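Long-range contact in DNA-entry nuclease (Competence-specific nuclease) (Streptococcus agalactiae ILRI112, PDB 4QH0), which probably cleaves DNA as a magnesium-bound, non-specific endonuclease of the His-Me finger clan, with a likely role in DNA entry during competence: residues Asn67-Arg72 with Arg169-Val174. The protein carries 1 engineered substitution. Residues are numbered along the deposited sequence; the frame is centred on the assembly and turned at random.
Sequences NAMLDR and RVRYRV
Asn67 lays its amide oxygen between two arginines of the neighbouring strand. Arg173 NE reaches Asn67 OD1 at 2.8 Å in a nearly straight bond (174°), the two side chains running side by side with amide and guanidinium planes perpendicular. Arg171 comes end-on: its NH1 meets Asn67 OD1 at 3.0 Å on a lone pair, while its NH2 reaches the same oxygen from above the carbonyl plane. Three N-H groups thus converge on one oxygen, that of Arg171 NH2 the least well aligned. The bend of the Arg171 chain at chi2 (65°) swings CD across toward the partner strand, from where the guanidinium reaches Asn67 OD1. Ala68 forms the first hydrogen-bonded pair, trading N-H and C=O with Tyr172, whose side chain lies about 8 Å from the bound magnesium ion. Met69 follows on the arginine side, its SD lying 3.6 Å from Arg171 CA and its CE 3.3 Å from Arg169 NH1. Leu70 makes the second reciprocal backbone pair, with Val170, and sets CD1 3.8 Å from Tyr172 CD2; Val160 and Val164 of helix 153-164 cover it. Past the strand end, Asp71 closes the contact with a salt bridge: Arg169 NE and NH2 approach side-on, both to OD2, with NH2 at 2.9 Å. Thr73 takes the other carboxylate oxygen, and Val49 O also binds Arg169 NH2. Strands 66-70 and 170-177 are thus antiparallel neighbours, one face carrying Asn67, Met69 and Arg171 against Tyr52, the other packed on helix 153-164, consistent with the sheet-and-helix core of the DNA/RNA non-specific endonuclease fold.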
loop_
_atom_site.group_PDB
_atom_site.type_symbol
_atom_site.label_atom_id
_atom_site.label_comp_id
_atom_site.label_asym_id
_atom_site.label_seq_id
_atom_site.Cartn_x
_atom_site.Cartn_y
_atom_site.Cartn_z
ATOM N N ASN A 67 -0.266 -1.876 -10.862
ATOM C CA ASN A 67 0.640 -1.012 -11.612
ATOM C C ASN A 67 -0.048 0.263 -12.064
ATOM O O ASN A 67 -1.248 0.276 -12.328
ATOM C CB ASN A 67 1.185 -1.736 -12.843
ATOM C CG ASN A 67 2.322 -2.675 -12.510
ATOM O OD1 ASN A 67 3.469 -2.251 -12.383
ATOM N ND2 ASN A 67 2.013 -3.958 -12.375
ATOM N N ALA A 68 0.725 1.336 -12.164
ATOM C CA ALA A 68 0.192 2.605 -12.631
ATOM C C ALA A 68 1.287 3.505 -13.189
ATOM O O ALA A 68 2.457 3.379 -12.825
ATOM C CB ALA A 68 -0.539 3.308 -11.499
ATOM N N MET A 69 0.890 4.390 -14.097
ATOM C CA MET A 69 1.711 5.521 -14.503
ATOM C C MET A 69 0.938 6.770 -14.112
ATOM O O MET A 69 -0.201 6.959 -14.536
ATOM C CB MET A 69 1.971 5.514 -16.009
ATOM C CG MET A 69 2.969 6.578 -16.457
ATOM S SD MET A 69 4.626 6.233 -15.845
ATOM C CE MET A 69 5.611 7.398 -16.779
ATOM N N LEU A 70 1.563 7.614 -13.301
ATOM C CA LEU A 70 0.861 8.710 -12.651
ATOM C C LEU A 70 1.268 10.060 -13.213
ATOM O O LEU A 70 2.454 10.363 -13.313
ATOM C CB LEU A 70 1.152 8.685 -11.151
ATOM C CG LEU A 70 0.841 7.383 -10.417
ATOM C CD1 LEU A 70 1.227 7.522 -8.955
ATOM C CD2 LEU A 70 -0.627 7.011 -10.555
ATOM N N ASP A 71 0.274 10.865 -13.580
ATOM C CA ASP A 71 0.503 12.263 -13.926
ATOM C C ASP A 71 -0.757 13.089 -13.660
ATOM O O ASP A 71 -1.700 12.607 -13.038
ATOM C CB ASP A 71 0.988 12.414 -15.377
ATOM C CG ASP A 71 -0.008 11.893 -16.398
ATOM O OD1 ASP A 71 -1.228 11.921 -16.139
ATOM O OD2 ASP A 71 0.440 11.459 -17.481
ATOM N N ARG A 72 -0.771 14.327 -14.138
ATOM C CA ARG A 72 -1.849 15.253 -13.812
ATOM C C ARG A 72 -3.163 14.933 -14.527
ATOM O O ARG A 72 -4.201 15.492 -14.183
ATOM C CB ARG A 72 -1.418 16.692 -14.115
ATOM C CG ARG A 72 -0.487 17.293 -13.067
ATOM C CD ARG A 72 0.046 18.648 -13.501
ATOM N NE ARG A 72 0.671 19.369 -12.396
ATOM C CZ ARG A 72 1.237 20.568 -12.505
ATOM N NH1 ARG A 72 1.264 21.195 -13.673
ATOM N NH2 ARG A 72 1.775 21.144 -11.440
ATOM N N ARG A 169 6.091 12.812 -13.996
ATOM C CA ARG A 169 5.385 11.571 -14.295
ATOM C C ARG A 169 6.058 10.431 -13.541
ATOM O O ARG A 169 7.271 10.253 -13.634
ATOM C CB ARG A 169 5.397 11.295 -15.800
ATOM C CG ARG A 169 5.005 12.499 -16.639
ATOM C CD ARG A 169 4.709 12.127 -18.086
ATOM N NE ARG A 169 3.484 11.337 -18.209
ATOM C CZ ARG A 169 3.407 10.099 -18.691
ATOM N NH1 ARG A 169 4.484 9.457 -19.126
ATOM N NH2 ARG A 169 2.226 9.499 -18.745
ATOM N N VAL A 170 5.263 9.663 -12.801
ATOM C CA VAL A 170 5.787 8.664 -11.875
ATOM C C VAL A 170 5.247 7.273 -12.184
ATOM O O VAL A 170 4.042 7.038 -12.127
ATOM C CB VAL A 170 5.427 9.032 -10.420
ATOM C CG1 VAL A 170 5.958 7.987 -9.443
ATOM C CG2 VAL A 170 5.981 10.401 -10.075
ATOM N N ARG A 171 6.149 6.357 -12.516
ATOM C CA ARG A 171 5.793 4.951 -12.635
ATOM C C ARG A 171 5.697 4.379 -11.230
ATOM O O ARG A 171 6.559 4.631 -10.389
ATOM C CB ARG A 171 6.837 4.193 -13.453
ATOM C CG ARG A 171 6.458 2.757 -13.772
ATOM C CD ARG A 171 5.240 2.672 -14.676
ATOM N NE ARG A 171 5.056 1.316 -15.185
ATOM C CZ ARG A 171 4.549 0.309 -14.479
ATOM N NH1 ARG A 171 4.160 0.496 -13.224
ATOM N NH2 ARG A 171 4.429 -0.890 -15.029
ATOM N N TYR A 172 4.651 3.601 -10.987
ATOM C CA TYR A 172 4.274 3.231 -9.633
ATOM C C TYR A 172 3.798 1.789 -9.596
ATOM O O TYR A 172 3.102 1.331 -10.501
ATOM C CB TYR A 172 3.167 4.182 -9.168
ATOM C CG TYR A 172 2.805 4.131 -7.696
ATOM C CD1 TYR A 172 3.781 4.139 -6.708
ATOM C CD2 TYR A 172 1.475 4.122 -7.300
ATOM C CE1 TYR A 172 3.441 4.108 -5.367
ATOM C CE2 TYR A 172 1.125 4.095 -5.965
ATOM C CZ TYR A 172 2.108 4.091 -5.004
ATOM O OH TYR A 172 1.746 4.064 -3.677
ATOM N N ARG A 173 4.192 1.070 -8.550
ATOM C CA ARG A 173 3.752 -0.306 -8.363
ATOM C C ARG A 173 3.544 -0.623 -6.892
ATOM O O ARG A 173 4.409 -0.354 -6.056
ATOM C CB ARG A 173 4.758 -1.288 -8.963
ATOM C CG ARG A 173 4.315 -2.741 -8.890
ATOM C CD ARG A 173 5.357 -3.672 -9.479
ATOM N NE ARG A 173 5.339 -3.679 -10.938
ATOM C CZ ARG A 173 6.193 -4.364 -11.693
ATOM N NH1 ARG A 173 7.141 -5.100 -11.126
ATOM N NH2 ARG A 173 6.099 -4.314 -13.015
ATOM N N VAL A 174 2.388 -1.206 -6.592
ATOM C CA VAL A 174 2.027 -1.571 -5.230
ATOM C C VAL A 174 1.606 -3.033 -5.186
ATOM O O VAL A 174 0.651 -3.433 -5.853
ATOM C CB VAL A 174 0.897 -0.675 -4.696
ATOM C CG1 VAL A 174 0.492 -1.100 -3.288
ATOM C CG2 VAL A 174 1.344 0.776 -4.697
#